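Local coordinates for protein LbaCas13a H328A (C2c2) (Lachnospiraceae bacterium NK4A179, PDB 5WLH) that binds its CRISPR precursor guide RNA and, as an RNA-targeting Cas13a effector nuclease, cleaves RNA, probably with a preference for adenine, at residues A[35-40]-A[47-52]; A[197-202]-A[220-225]; A[579-584]-A[618-623]; A[1363-1366]-A[1371-1374]. All blocks are in the same frame, centred on the assembly; numbering follows the deposited sequence.

Interaction 1: A[35-40]-A[47-52]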
loop_
_atom_site.group_PDB
_atom_site.type_symbol
_atom_site.label_atom_id
_atom_site.label_comp_id
_atom_site.label_asym_id
_atom_site.label_seq_id
_atom_site.Cartn_x
_atom_site.Cartn_y
_atom_site.Cartn_z
ATOM N N GLY A 35 -9.238 8.622 24.363
ATOM C CA GLY A 35 -8.891 7.322 23.818
ATOM C C GLY A 35 -9.677 6.256 24.556
ATOM O O GLY A 35 -9.682 6.218 25.790
ATOM N N ILE A 36 -10.364 5.400 23.804
ATOM C CA ILE A 36 -11.165 4.335 24.389
ATOM C C ILE A 36 -10.623 2.985 23.974
ATOM O O ILE A 36 -9.991 2.827 22.923
ATOM C CB ILE A 36 -12.658 4.436 24.001
ATOM C CG1 ILE A 36 -12.829 4.293 22.479
ATOM C CG2 ILE A 36 -13.229 5.702 24.534
ATOM C CD1 ILE A 36 -14.237 3.843 22.051
ATOM N N LEU A 37 -10.873 1.997 24.827
ATOM C CA LEU A 37 -10.720 0.593 24.495
ATOM C C LEU A 37 -12.096 0.005 24.262
ATOM O O LEU A 37 -13.037 0.291 25.011
ATOM C CB LEU A 37 -10.042 -0.191 25.628
ATOM C CG LEU A 37 -8.548 -0.068 25.863
ATOM C CD1 LEU A 37 -8.143 -1.138 26.890
ATOM C CD2 LEU A 37 -7.827 -0.296 24.553
ATOM N N TYR A 38 -12.218 -0.814 23.233
ATOM C CA TYR A 38 -13.485 -1.479 22.991
ATOM C C TYR A 38 -13.276 -2.879 22.458
ATOM O O TYR A 38 -12.331 -3.161 21.715
ATOM C CB TYR A 38 -14.384 -0.685 22.042
ATOM C CG TYR A 38 -13.889 -0.499 20.611
ATOM C CD1 TYR A 38 -12.932 0.447 20.301
ATOM C CD2 TYR A 38 -14.458 -1.231 19.566
ATOM C CE1 TYR A 38 -12.520 0.646 18.976
ATOM C CE2 TYR A 38 -14.068 -1.034 18.249
ATOM C CZ TYR A 38 -13.093 -0.098 17.965
ATOM O OH TYR A 38 -12.699 0.096 16.654
ATOM N N ASN A 39 -14.180 -3.756 22.865
ATOM C CA ASN A 39 -14.176 -5.139 22.425
ATOM C C ASN A 39 -14.873 -5.258 21.083
ATOM O O ASN A 39 -15.897 -4.615 20.840
ATOM C CB ASN A 39 -14.858 -6.017 23.471
ATOM C CG ASN A 39 -14.368 -5.708 24.879
ATOM O OD1 ASN A 39 -13.226 -6.028 25.228
ATOM N ND2 ASN A 39 -15.215 -5.056 25.686
ATOM N N ASP A 40 -14.297 -6.068 20.196
ATOM C CA ASP A 40 -14.790 -6.143 18.834
ATOM C C ASP A 40 -14.713 -7.579 18.334
ATOM O O ASP A 40 -13.657 -8.211 18.470
ATOM C CB ASP A 40 -13.964 -5.225 17.939
ATOM C CG ASP A 40 -14.542 -5.105 16.544
ATOM O OD1 ASP A 40 -15.736 -4.767 16.431
ATOM O OD2 ASP A 40 -13.807 -5.354 15.562
ATOM N N SER A 47 -19.497 -2.976 24.322
ATOM C CA SER A 47 -18.248 -2.846 23.576
ATOM C C SER A 47 -17.274 -1.893 24.255
ATOM O O SER A 47 -16.158 -2.281 24.623
ATOM C CB SER A 47 -18.534 -2.364 22.149
ATOM O OG SER A 47 -17.319 -2.200 21.438
ATOM N N ARG A 48 -17.665 -0.634 24.386
ATOM C CA ARG A 48 -16.764 0.386 24.895
ATOM C C ARG A 48 -16.519 0.192 26.384
ATOM O O ARG A 48 -17.469 0.056 27.158
ATOM C CB ARG A 48 -17.357 1.763 24.634
ATOM C CG ARG A 48 -16.637 2.876 25.311
ATOM C CD ARG A 48 -17.179 4.225 24.852
ATOM N NE ARG A 48 -16.624 5.314 25.635
ATOM C CZ ARG A 48 -16.798 6.606 25.361
ATOM N NH1 ARG A 48 -16.243 7.521 26.140
ATOM N NH2 ARG A 48 -17.510 6.981 24.311
ATOM N N LYS A 49 -15.242 0.195 26.792
ATOM C CA LYS A 49 -14.900 0.017 28.203
ATOM C C LYS A 49 -14.966 1.341 28.957
ATOM O O LYS A 49 -14.398 2.343 28.519
ATOM C CB LYS A 49 -13.500 -0.585 28.337
ATOM C CG LYS A 49 -13.370 -1.917 27.673
ATOM C CD LYS A 49 -11.964 -2.504 27.872
ATOM C CE LYS A 49 -11.793 -3.724 26.998
ATOM N NZ LYS A 49 -12.763 -4.803 27.367
ATOM N N ASN A 50 -15.660 1.342 30.103
ATOM C CA ASN A 50 -15.660 2.511 30.972
ATOM C C ASN A 50 -14.301 2.608 31.660
ATOM O O ASN A 50 -13.453 1.733 31.514
ATOM C CB ASN A 50 -16.816 2.444 31.977
ATOM C CG ASN A 50 -16.793 1.181 32.838
ATOM O OD1 ASN A 50 -15.759 0.817 33.401
ATOM N ND2 ASN A 50 -17.948 0.518 32.961
ATOM N N ASP A 51 -14.093 3.683 32.429
ATOM C CA ASP A 51 -12.755 3.957 32.958
ATOM C C ASP A 51 -12.258 2.808 33.820
ATOM O O ASP A 51 -11.117 2.348 33.669
ATOM C CB ASP A 51 -12.756 5.255 33.763
ATOM C CG ASP A 51 -12.863 6.479 32.887
ATOM O OD1 ASP A 51 -12.342 6.450 31.753
ATOM O OD2 ASP A 51 -13.477 7.471 33.327
ATOM N N GLU A 52 -13.107 2.330 34.733
ATOM C CA GLU A 52 -12.705 1.250 35.626
ATOM C C GLU A 52 -12.407 -0.024 34.851
ATOM O O GLU A 52 -11.402 -0.699 35.120
ATOM C CB GLU A 52 -13.792 1.010 36.680
ATOM C CG GLU A 52 -13.982 -0.442 37.094
ATOM C CD GLU A 52 -13.008 -0.885 38.180
ATOM O OE1 GLU A 52 -13.248 -1.949 38.793
ATOM O OE2 GLU A 52 -12.006 -0.175 38.421
HETATM O O HOH W 1 -11.983 2.681 27.258
#
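The side chain of Lys49 runs over Leu37, its CD 3.8 Å from Leu37 CB, and then meets Asn39 at about a right angle. The chain is extended as far as CE, and a bend at the last torsion (chi4 -62°) swings NZ onto the side-chain amide. As modelled, Lys49 NZ donates to Asn39 OD1 on an in-plane lone pair, but at 2.5 Å the bond is too short to be trusted in detail. Asn39 ND2, also a donor, is close to NZ as well, so the exact amide geometry is doubtful. Beneath this pair the backbones form a single antiparallel bridge in which Tyr38 and Arg48 are the non-hydrogen-bonded pair. It is flanked by Lys49 N to Leu37 O (2.8 Å) and by Asn39 N to Ser47 O (3.0 Å). The bridge places a short return of the chain against strand 33-39, whose Ile36 and Tyr38 bond through their backbones to strand 22-28 of the hairpin. Where the two backbones part, a water takes the hydrogen of Leu37 N and lies 2.7 Å from Lys49 O. At the other end Ser47 OG donates to Asn39 O (2.9 Å) while sitting at the edge of the Tyr38 ring, near its plane; the phenol reaches on to Arg938. Arg48 starts away from the strand, yet Ile36 CG2 rests over one face of its guanidinium, 3.6 Å from Arg48 NE and toward the rim, and NH1 makes a salt bridge with Glu34.

Interaction 2: A[197-202]-A[220-225]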
loop_
_atom_site.group_PDB
_atom_site.type_symbol
_atom_site.label_atom_id
_atom_site.label_comp_id
_atom_site.label_asym_id
_atom_site.label_seq_id
_atom_site.Cartn_x
_atom_site.Cartn_y
_atom_site.Cartn_z
ATOM N N ARG A 197 24.403 -4.598 32.554
ATOM C CA ARG A 197 25.658 -4.613 33.298
ATOM C C ARG A 197 25.466 -5.220 34.681
ATOM O O ARG A 197 26.340 -5.944 35.167
ATOM C CB ARG A 197 26.228 -3.203 33.402
ATOM C CG ARG A 197 26.781 -2.685 32.081
ATOM C CD ARG A 197 26.985 -1.178 32.134
ATOM N NE ARG A 197 28.106 -0.812 32.998
ATOM C CZ ARG A 197 28.338 0.418 33.454
ATOM N NH1 ARG A 197 27.528 1.424 33.133
ATOM N NH2 ARG A 197 29.383 0.642 34.232
ATOM N N GLY A 198 24.336 -4.931 35.330
ATOM C CA GLY A 198 24.048 -5.568 36.605
ATOM C C GLY A 198 23.935 -7.074 36.473
ATOM O O GLY A 198 24.453 -7.831 37.305
ATOM N N LEU A 199 23.282 -7.533 35.407
ATOM C CA LEU A 199 23.141 -8.968 35.204
ATOM C C LEU A 199 24.487 -9.618 34.928
ATOM O O LEU A 199 24.798 -10.679 35.480
ATOM C CB LEU A 199 22.178 -9.227 34.049
ATOM C CG LEU A 199 22.013 -10.680 33.629
ATOM C CD1 LEU A 199 21.679 -11.551 34.845
ATOM C CD2 LEU A 199 20.903 -10.739 32.594
ATOM N N LYS A 200 25.297 -8.997 34.072
ATOM C CA LYS A 200 26.616 -9.551 33.798
ATOM C C LYS A 200 27.440 -9.672 35.076
ATOM O O LYS A 200 28.083 -10.699 35.314
ATOM C CB LYS A 200 27.353 -8.692 32.779
ATOM C CG LYS A 200 28.812 -9.106 32.658
ATOM C CD LYS A 200 29.363 -8.879 31.283
ATOM C CE LYS A 200 30.707 -9.583 31.145
ATOM N NZ LYS A 200 31.357 -9.195 29.874
ATOM N N LYS A 201 27.421 -8.634 35.908
ATOM C CA LYS A 201 28.171 -8.657 37.160
ATOM C C LYS A 201 27.685 -9.780 38.060
ATOM O O LYS A 201 28.487 -10.505 38.661
ATOM C CB LYS A 201 28.024 -7.307 37.861
ATOM C CG LYS A 201 28.717 -7.164 39.207
ATOM C CD LYS A 201 28.949 -5.668 39.498
ATOM C CE LYS A 201 29.598 -5.434 40.864
ATOM N NZ LYS A 201 29.656 -3.970 41.203
ATOM N N LEU A 202 26.366 -9.943 38.141
ATOM C CA LEU A 202 25.781 -11.030 38.912
ATOM C C LEU A 202 26.216 -12.389 38.377
ATOM O O LEU A 202 26.579 -13.281 39.153
ATOM C CB LEU A 202 24.262 -10.902 38.880
ATOM C CG LEU A 202 23.432 -12.085 39.356
ATOM C CD1 LEU A 202 23.597 -12.222 40.822
ATOM C CD2 LEU A 202 21.966 -11.849 39.012
ATOM N N ARG A 220 20.535 -2.845 43.012
ATOM C CA ARG A 220 19.709 -1.735 42.545
ATOM C C ARG A 220 19.538 -1.750 41.030
ATOM O O ARG A 220 18.445 -1.475 40.521
ATOM C CB ARG A 220 20.318 -0.406 42.995
ATOM C CG ARG A 220 19.390 0.782 42.831
ATOM C CD ARG A 220 18.394 0.890 43.983
ATOM N NE ARG A 220 17.364 1.872 43.679
ATOM C CZ ARG A 220 16.088 1.581 43.438
ATOM N NH1 ARG A 220 15.669 0.320 43.472
ATOM N NH2 ARG A 220 15.227 2.555 43.163
ATOM N N ASP A 221 20.596 -2.073 40.298
ATOM C CA ASP A 221 20.581 -1.946 38.847
ATOM C C ASP A 221 19.991 -3.159 38.149
ATOM O O ASP A 221 19.415 -3.011 37.062
ATOM C CB ASP A 221 21.996 -1.694 38.325
ATOM C CG ASP A 221 22.463 -0.271 38.596
ATOM O OD1 ASP A 221 21.693 0.663 38.297
ATOM O OD2 ASP A 221 23.580 -0.087 39.116
ATOM N N PHE A 222 20.103 -4.351 38.738
ATOM C CA PHE A 222 19.496 -5.529 38.135
ATOM C C PHE A 222 18.321 -6.051 38.955
ATOM O O PHE A 222 17.182 -6.037 38.479
ATOM C CB PHE A 222 20.512 -6.657 37.921
ATOM C CG PHE A 222 19.893 -7.891 37.327
ATOM C CD1 PHE A 222 19.383 -7.862 36.035
ATOM C CD2 PHE A 222 19.783 -9.061 38.062
ATOM C CE1 PHE A 222 18.794 -8.995 35.475
ATOM C CE2 PHE A 222 19.185 -10.181 37.511
ATOM C CZ PHE A 222 18.696 -10.148 36.215
ATOM N N ILE A 223 18.566 -6.504 40.187
ATOM C CA ILE A 223 17.540 -7.266 40.899
ATOM C C ILE A 223 16.303 -6.415 41.122
ATOM O O ILE A 223 15.175 -6.842 40.837
ATOM C CB ILE A 223 18.089 -7.798 42.232
ATOM C CG1 ILE A 223 19.227 -8.783 41.978
ATOM C CG2 ILE A 223 16.958 -8.445 43.015
ATOM C CD1 ILE A 223 19.845 -9.346 43.269
ATOM N N ASP A 224 16.494 -5.203 41.652
ATOM C CA ASP A 224 15.364 -4.324 41.917
ATOM C C ASP A 224 14.609 -4.019 40.638
ATOM O O ASP A 224 13.379 -3.929 40.646
ATOM C CB ASP A 224 15.832 -3.023 42.566
ATOM C CG ASP A 224 16.225 -3.190 44.031
ATOM O OD1 ASP A 224 16.016 -4.274 44.624
ATOM O OD2 ASP A 224 16.771 -2.218 44.580
ATOM N N TYR A 225 15.333 -3.846 39.532
ATOM C CA TYR A 225 14.670 -3.596 38.260
ATOM C C TYR A 225 13.860 -4.803 37.817
ATOM O O TYR A 225 12.733 -4.651 37.335
ATOM C CB TYR A 225 15.686 -3.216 37.179
ATOM C CG TYR A 225 14.984 -2.660 35.964
ATOM C CD1 TYR A 225 14.674 -1.315 35.886
ATOM C CD2 TYR A 225 14.585 -3.495 34.924
ATOM C CE1 TYR A 225 13.994 -0.803 34.799
ATOM C CE2 TYR A 225 13.911 -2.990 33.824
ATOM C CZ TYR A 225 13.621 -1.641 33.772
ATOM O OH TYR A 225 12.954 -1.119 32.689
#
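Phe222 carries this contact, and its CB already touches the partner helix, 3.7 Å from Gly198 C. With CG anti to its own backbone N (chi1 179°), the ring is sent along the surface of helix 193-206 toward Leu199 and Leu202. CG lies close to the backbone N and CA of Leu199. Over one face, CD1 and CE1 meet Leu199 CB, which stands 4.0 Å from the centroid of the Phe222 ring, displaced toward the rim, in a CH-pi contact. Leu202 CD2 comes obliquely to CD2 and CE2, at 3.6 Å from Phe222 CE2, and the two side chains meet at about a right angle. The tip, CZ, ends 3.6 Å from Leu199 CD1. One leucine therefore spans the ring from CD1 to CZ over a face while Leu202 touches CD2 and CE2 obliquely. Gly198, which has no side chain, lies nearest Phe222 through the backbone, their CA atoms 4.8 Å apart, and this allows the segment axes to pass within 7.9 Å at an angle of 97°. The crossing falls where helix 218-230 widens into a pi-type turn over 220-223. In the same helix, Tyr225 packs on a phosphate of the bound RNA, and Arg220 NH1 is tied to Asp224 OD2 by a salt bridge of 3.0 Å. That pair lies against helix 115-130, where Tyr121 and Ser125 also bond it, while helix 158-166 closes over Leu202 and Ile223 through Ile162, Ile165 and Phe161.

Interaction 3: A[579-584]-A[618-623]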
loop_
_atom_site.group_PDB
_atom_site.type_symbol
_atom_site.label_atom_id
_atom_site.label_comp_id
_atom_site.label_asym_id
_atom_site.label_seq_id
_atom_site.Cartn_x
_atom_site.Cartn_y
_atom_site.Cartn_z
ATOM N N ASP A 579 -24.558 6.371 -36.753
ATOM C CA ASP A 579 -24.863 7.628 -37.418
ATOM C C ASP A 579 -26.015 8.362 -36.756
ATOM O O ASP A 579 -26.100 9.586 -36.885
ATOM C CB ASP A 579 -25.148 7.373 -38.895
ATOM C CG ASP A 579 -23.876 7.147 -39.691
ATOM O OD1 ASP A 579 -22.815 7.665 -39.275
ATOM O OD2 ASP A 579 -23.933 6.444 -40.721
ATOM N N LYS A 580 -26.887 7.652 -36.037
ATOM C CA LYS A 580 -27.890 8.334 -35.231
ATOM C C LYS A 580 -27.233 9.236 -34.197
ATOM O O LYS A 580 -27.748 10.319 -33.897
ATOM C CB LYS A 580 -28.815 7.318 -34.558
ATOM C CG LYS A 580 -29.671 7.916 -33.456
ATOM C CD LYS A 580 -30.638 6.927 -32.825
ATOM C CE LYS A 580 -31.519 7.649 -31.792
ATOM N NZ LYS A 580 -32.771 6.911 -31.435
ATOM N N TYR A 581 -26.078 8.829 -33.673
ATOM C CA TYR A 581 -25.388 9.586 -32.636
ATOM C C TYR A 581 -24.295 10.494 -33.173
ATOM O O TYR A 581 -24.016 11.532 -32.567
ATOM C CB TYR A 581 -24.799 8.624 -31.597
ATOM C CG TYR A 581 -25.836 7.683 -31.056
ATOM C CD1 TYR A 581 -26.756 8.106 -30.106
ATOM C CD2 TYR A 581 -25.920 6.378 -31.514
ATOM C CE1 TYR A 581 -27.727 7.243 -29.620
ATOM C CE2 TYR A 581 -26.881 5.515 -31.037
ATOM C CZ TYR A 581 -27.782 5.952 -30.093
ATOM O OH TYR A 581 -28.729 5.080 -29.628
ATOM N N LEU A 582 -23.668 10.136 -34.284
ATOM C CA LEU A 582 -22.689 11.002 -34.934
ATOM C C LEU A 582 -23.328 11.706 -36.130
ATOM O O LEU A 582 -22.903 11.576 -37.279
ATOM C CB LEU A 582 -21.463 10.194 -35.341
ATOM C CG LEU A 582 -20.866 9.459 -34.137
ATOM C CD1 LEU A 582 -20.123 8.208 -34.561
ATOM C CD2 LEU A 582 -19.959 10.406 -33.369
ATOM N N ALA A 583 -24.384 12.454 -35.824
ATOM C CA ALA A 583 -25.137 13.216 -36.808
ATOM C C ALA A 583 -24.562 14.625 -36.938
ATOM O O ALA A 583 -23.729 15.065 -36.142
ATOM C CB ALA A 583 -26.616 13.266 -36.428
ATOM N N GLY A 584 -25.029 15.343 -37.960
ATOM C CA GLY A 584 -24.377 16.592 -38.293
ATOM C C GLY A 584 -22.983 16.320 -38.832
ATOM O O GLY A 584 -22.709 15.280 -39.440
ATOM N N LYS A 618 -20.444 16.406 -20.594
ATOM C CA LYS A 618 -20.482 17.177 -21.834
ATOM C C LYS A 618 -20.510 16.300 -23.076
ATOM O O LYS A 618 -20.884 16.786 -24.152
ATOM C CB LYS A 618 -19.267 18.105 -21.922
ATOM C CG LYS A 618 -18.000 17.403 -22.413
ATOM C CD LYS A 618 -16.745 18.233 -22.170
ATOM C CE LYS A 618 -16.615 19.366 -23.174
ATOM N NZ LYS A 618 -15.810 18.981 -24.368
ATOM N N TRP A 619 -20.103 15.038 -22.960
ATOM C CA TRP A 619 -20.051 14.138 -24.100
ATOM C C TRP A 619 -21.461 13.739 -24.522
ATOM O O TRP A 619 -22.469 14.143 -23.931
ATOM C CB TRP A 619 -19.235 12.890 -23.760
ATOM C CG TRP A 619 -19.777 12.154 -22.571
ATOM C CD1 TRP A 619 -20.711 11.154 -22.576
ATOM C CD2 TRP A 619 -19.418 12.359 -21.200
ATOM N NE1 TRP A 619 -20.965 10.734 -21.288
ATOM C CE2 TRP A 619 -20.186 11.462 -20.427
ATOM C CE3 TRP A 619 -18.523 13.218 -20.548
ATOM C CZ2 TRP A 619 -20.075 11.384 -19.036
ATOM C CZ3 TRP A 619 -18.423 13.143 -19.164
ATOM C CH2 TRP A 619 -19.196 12.234 -18.425
ATOM N N ASN A 620 -21.519 12.898 -25.543
ATOM C CA ASN A 620 -22.778 12.366 -26.047
ATOM C C ASN A 620 -23.237 11.261 -25.105
ATOM O O ASN A 620 -22.909 10.087 -25.286
ATOM C CB ASN A 620 -22.603 11.856 -27.468
ATOM C CG ASN A 620 -23.914 11.551 -28.130
ATOM O OD1 ASN A 620 -24.889 11.215 -27.458
ATOM N ND2 ASN A 620 -23.951 11.662 -29.458
ATOM N N LYS A 621 -24.009 11.640 -24.085
ATOM C CA LYS A 621 -24.452 10.657 -23.101
ATOM C C LYS A 621 -25.355 9.618 -23.731
ATOM O O LYS A 621 -25.353 8.459 -23.308
ATOM C CB LYS A 621 -25.189 11.339 -21.944
ATOM C CG LYS A 621 -24.387 12.408 -21.216
ATOM C CD LYS A 621 -25.238 13.022 -20.104
ATOM C CE LYS A 621 -26.705 13.135 -20.526
ATOM N NZ LYS A 621 -27.301 14.445 -20.148
ATOM N N GLU A 622 -26.136 10.008 -24.739
ATOM C CA GLU A 622 -26.994 9.032 -25.397
ATOM C C GLU A 622 -26.164 7.972 -26.102
ATOM O O GLU A 622 -26.509 6.787 -26.082
ATOM C CB GLU A 622 -27.933 9.737 -26.380
ATOM C CG GLU A 622 -28.993 10.597 -25.687
ATOM C CD GLU A 622 -28.446 11.919 -25.153
ATOM O OE1 GLU A 622 -27.543 12.508 -25.790
ATOM O OE2 GLU A 622 -28.919 12.367 -24.089
ATOM N N LEU A 623 -25.058 8.380 -26.728
ATOM C CA LEU A 623 -24.199 7.411 -27.401
ATOM C C LEU A 623 -23.595 6.429 -26.401
ATOM O O LEU A 623 -23.717 5.209 -26.561
ATOM C CB LEU A 623 -23.109 8.142 -28.181
ATOM C CG LEU A 623 -21.948 7.300 -28.728
ATOM C CD1 LEU A 623 -22.419 6.188 -29.667
ATOM C CD2 LEU A 623 -20.929 8.209 -29.399
#
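The Tyr581 ring lies over the first turn of helix 621-632, with one face turned to the backbone of Leu623. Leu623 CA stands 4.2 Å from the Tyr581 ring centroid, 25° off the normal and so toward the rim, in a CH-pi contact. On the opposite face Lys580 CG sits over the ring centre, so that the aromatic plane is sandwiched between its own neighbour and the helix. Tyr581 CG is anti to the carbonyl carbon (chi1 -53°), which brings CB against Leu623 CB at 3.8 Å while CE1 reaches the backbone carbonyl of Glu622. The contact thus sets short helix 578-581 against the N-terminus of helix 621-632, beside helix 588-602, whose Phe591 meets Leu623. Leu623 CD1 also touches the CB and CD2 side of the tyrosine. Beside them Asn620, the N-cap residue, accepts from Leu623 N at OD1 (2.9 Å), the donor standing well above the plane of its amide. Its ND2 comes 3.1 Å from Tyr581 O at an angle too poor for a hydrogen bond. Between the segments the attraction is therefore largely dispersive, CH-pi and aliphatic contact, while the cap's polarity is used within the second segment.

Interaction 4: A[1363-1366]-A[1371-1374]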
loop_
_atom_site.group_PDB
_atom_site.type_symbol
_atom_site.label_atom_id
_atom_site.label_comp_id
_atom_site.label_asym_id
_atom_site.label_seq_id
_atom_site.Cartn_x
_atom_site.Cartn_y
_atom_site.Cartn_z
ATOM N N ILE A 1363 12.776 -10.414 -15.789
ATOM C CA ILE A 1363 12.532 -9.492 -14.682
ATOM C C ILE A 1363 13.688 -8.514 -14.543
ATOM O O ILE A 1363 13.481 -7.315 -14.362
ATOM C CB ILE A 1363 12.299 -10.272 -13.379
ATOM C CG1 ILE A 1363 11.055 -11.173 -13.497
ATOM C CG2 ILE A 1363 12.191 -9.315 -12.206
ATOM C CD1 ILE A 1363 9.768 -10.405 -13.881
ATOM N N ILE A 1364 14.931 -9.006 -14.625
ATOM C CA ILE A 1364 16.070 -8.095 -14.561
ATOM C C ILE A 1364 16.051 -7.119 -15.733
ATOM O O ILE A 1364 16.303 -5.921 -15.563
ATOM C CB ILE A 1364 17.385 -8.898 -14.496
ATOM C CG1 ILE A 1364 17.549 -9.499 -13.102
ATOM C CG2 ILE A 1364 18.565 -8.016 -14.858
ATOM C CD1 ILE A 1364 18.596 -10.657 -13.053
ATOM N N ARG A 1365 15.737 -7.601 -16.935
ATOM C CA ARG A 1365 15.673 -6.694 -18.075
ATOM C C ARG A 1365 14.562 -5.668 -17.888
ATOM O O ARG A 1365 14.712 -4.493 -18.237
ATOM C CB ARG A 1365 15.442 -7.484 -19.353
ATOM C CG ARG A 1365 16.588 -8.433 -19.707
ATOM C CD ARG A 1365 16.671 -8.496 -21.213
ATOM N NE ARG A 1365 16.133 -9.733 -21.739
ATOM C CZ ARG A 1365 15.826 -9.935 -23.016
ATOM N NH1 ARG A 1365 15.977 -8.971 -23.922
ATOM N NH2 ARG A 1365 15.359 -11.116 -23.385
ATOM N N LEU A 1366 13.432 -6.116 -17.361
ATOM C CA LEU A 1366 12.340 -5.204 -17.050
ATOM C C LEU A 1366 12.804 -4.100 -16.112
ATOM O O LEU A 1366 12.467 -2.923 -16.299
ATOM C CB LEU A 1366 11.198 -6.016 -16.438
ATOM C CG LEU A 1366 9.990 -5.370 -15.785
ATOM C CD1 LEU A 1366 8.814 -6.332 -15.923
ATOM C CD2 LEU A 1366 10.292 -5.097 -14.331
ATOM N N GLU A 1371 19.601 -0.094 -19.374
ATOM C CA GLU A 1371 20.863 -0.587 -18.841
ATOM C C GLU A 1371 20.926 -2.101 -18.998
ATOM O O GLU A 1371 19.907 -2.797 -18.928
ATOM C CB GLU A 1371 21.023 -0.177 -17.374
ATOM C CG GLU A 1371 22.269 -0.716 -16.655
ATOM C CD GLU A 1371 22.387 -0.245 -15.193
ATOM O OE1 GLU A 1371 23.419 -0.540 -14.548
ATOM O OE2 GLU A 1371 21.449 0.409 -14.680
ATOM N N LYS A 1372 22.120 -2.605 -19.270
ATOM C CA LYS A 1372 22.351 -4.036 -19.370
ATOM C C LYS A 1372 23.282 -4.480 -18.261
ATOM O O LYS A 1372 24.207 -3.757 -17.887
ATOM C CB LYS A 1372 22.930 -4.414 -20.736
ATOM C CG LYS A 1372 21.882 -4.215 -21.790
ATOM C CD LYS A 1372 20.958 -5.441 -21.768
ATOM C CE LYS A 1372 19.641 -5.198 -22.477
ATOM N NZ LYS A 1372 18.525 -6.075 -21.957
ATOM N N VAL A 1373 23.008 -5.658 -17.710
ATOM C CA VAL A 1373 23.776 -6.144 -16.577
ATOM C C VAL A 1373 24.153 -7.592 -16.838
ATOM O O VAL A 1373 23.552 -8.284 -17.663
ATOM C CB VAL A 1373 23.025 -6.021 -15.227
ATOM C CG1 VAL A 1373 22.384 -4.658 -15.095
ATOM C CG2 VAL A 1373 21.983 -7.120 -15.083
ATOM N N ASN A 1374 25.176 -8.039 -16.118
ATOM C CA ASN A 1374 25.632 -9.422 -16.212
ATOM C C ASN A 1374 24.636 -10.283 -15.445
ATOM O O ASN A 1374 24.731 -10.432 -14.225
ATOM C CB ASN A 1374 27.046 -9.556 -15.657
ATOM C CG ASN A 1374 27.619 -10.952 -15.835
ATOM O OD1 ASN A 1374 26.887 -11.942 -15.859
ATOM N ND2 ASN A 1374 28.940 -11.037 -15.959
#
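The chain turns back on helix 1357-1368 as an extended loop that stands well off it, with CA atoms 7.3 Å apart between Arg1365 and Lys1372 and 8.2 Å apart between Ile1364 and Val1373, so side chains alone bridge the gap. Between the latter two, one methyl from each side meets: Ile1364 CG2 lies 3.5 Å from Val1373 CG2. Both residues point their CB toward the other segment. Met1378 of the short helix 1375-1378, whose N-cap is Asn1374, packs against both residues. These two helices are the last of the modelled chain, and helix 1106-1145 backs the first through Ile1363 and Leu1366. Lys1372 starts away from the helix, but a bend at its second torsion (chi2 -81°) folds the chain back until NZ lies 3.1 Å from Arg1365 CD, an approach so tight that the placement of this exposed tip is doubtful. As modelled, the ammonium comes to the edge of the guanidinium near its plane, with NZ 4.3 Å from Arg1365 NH1. Bends at chi2 and chi3 carry that guanidinium off to the side, where NH2 makes a salt bridge with Asp1058. The nearness of two like charges would be expected to be somewhat unfavourable, though solvent and the Asp1058 carboxylate probably offset part of it; the attraction within the contact itself rests on the isoleucine and valine methyls.

How the interactions relate
The four contacts are separate and follow one another along the chain, each closing before the next opens. Interactions 1 and 2 are the pair nearest the bound RNA, about 6 and 4 Å from it by nearest atoms, and their centres are about 38 Å apart. Interaction 4 stands back about 12 Å and interaction 3 about 23 Å from the RNA. The widest separation, about 84 Å between centres, is that of interactions 2 and 3, which lie on opposite sides of the chain's centre, as do interactions 1 and 4. In kind they run from a polar backbone bridge (35-40 with 47-52), through aromatic packing at 197-202 with 220-225 and 579-584 with 618-623, to a sparse meeting of side chains near the C-terminus.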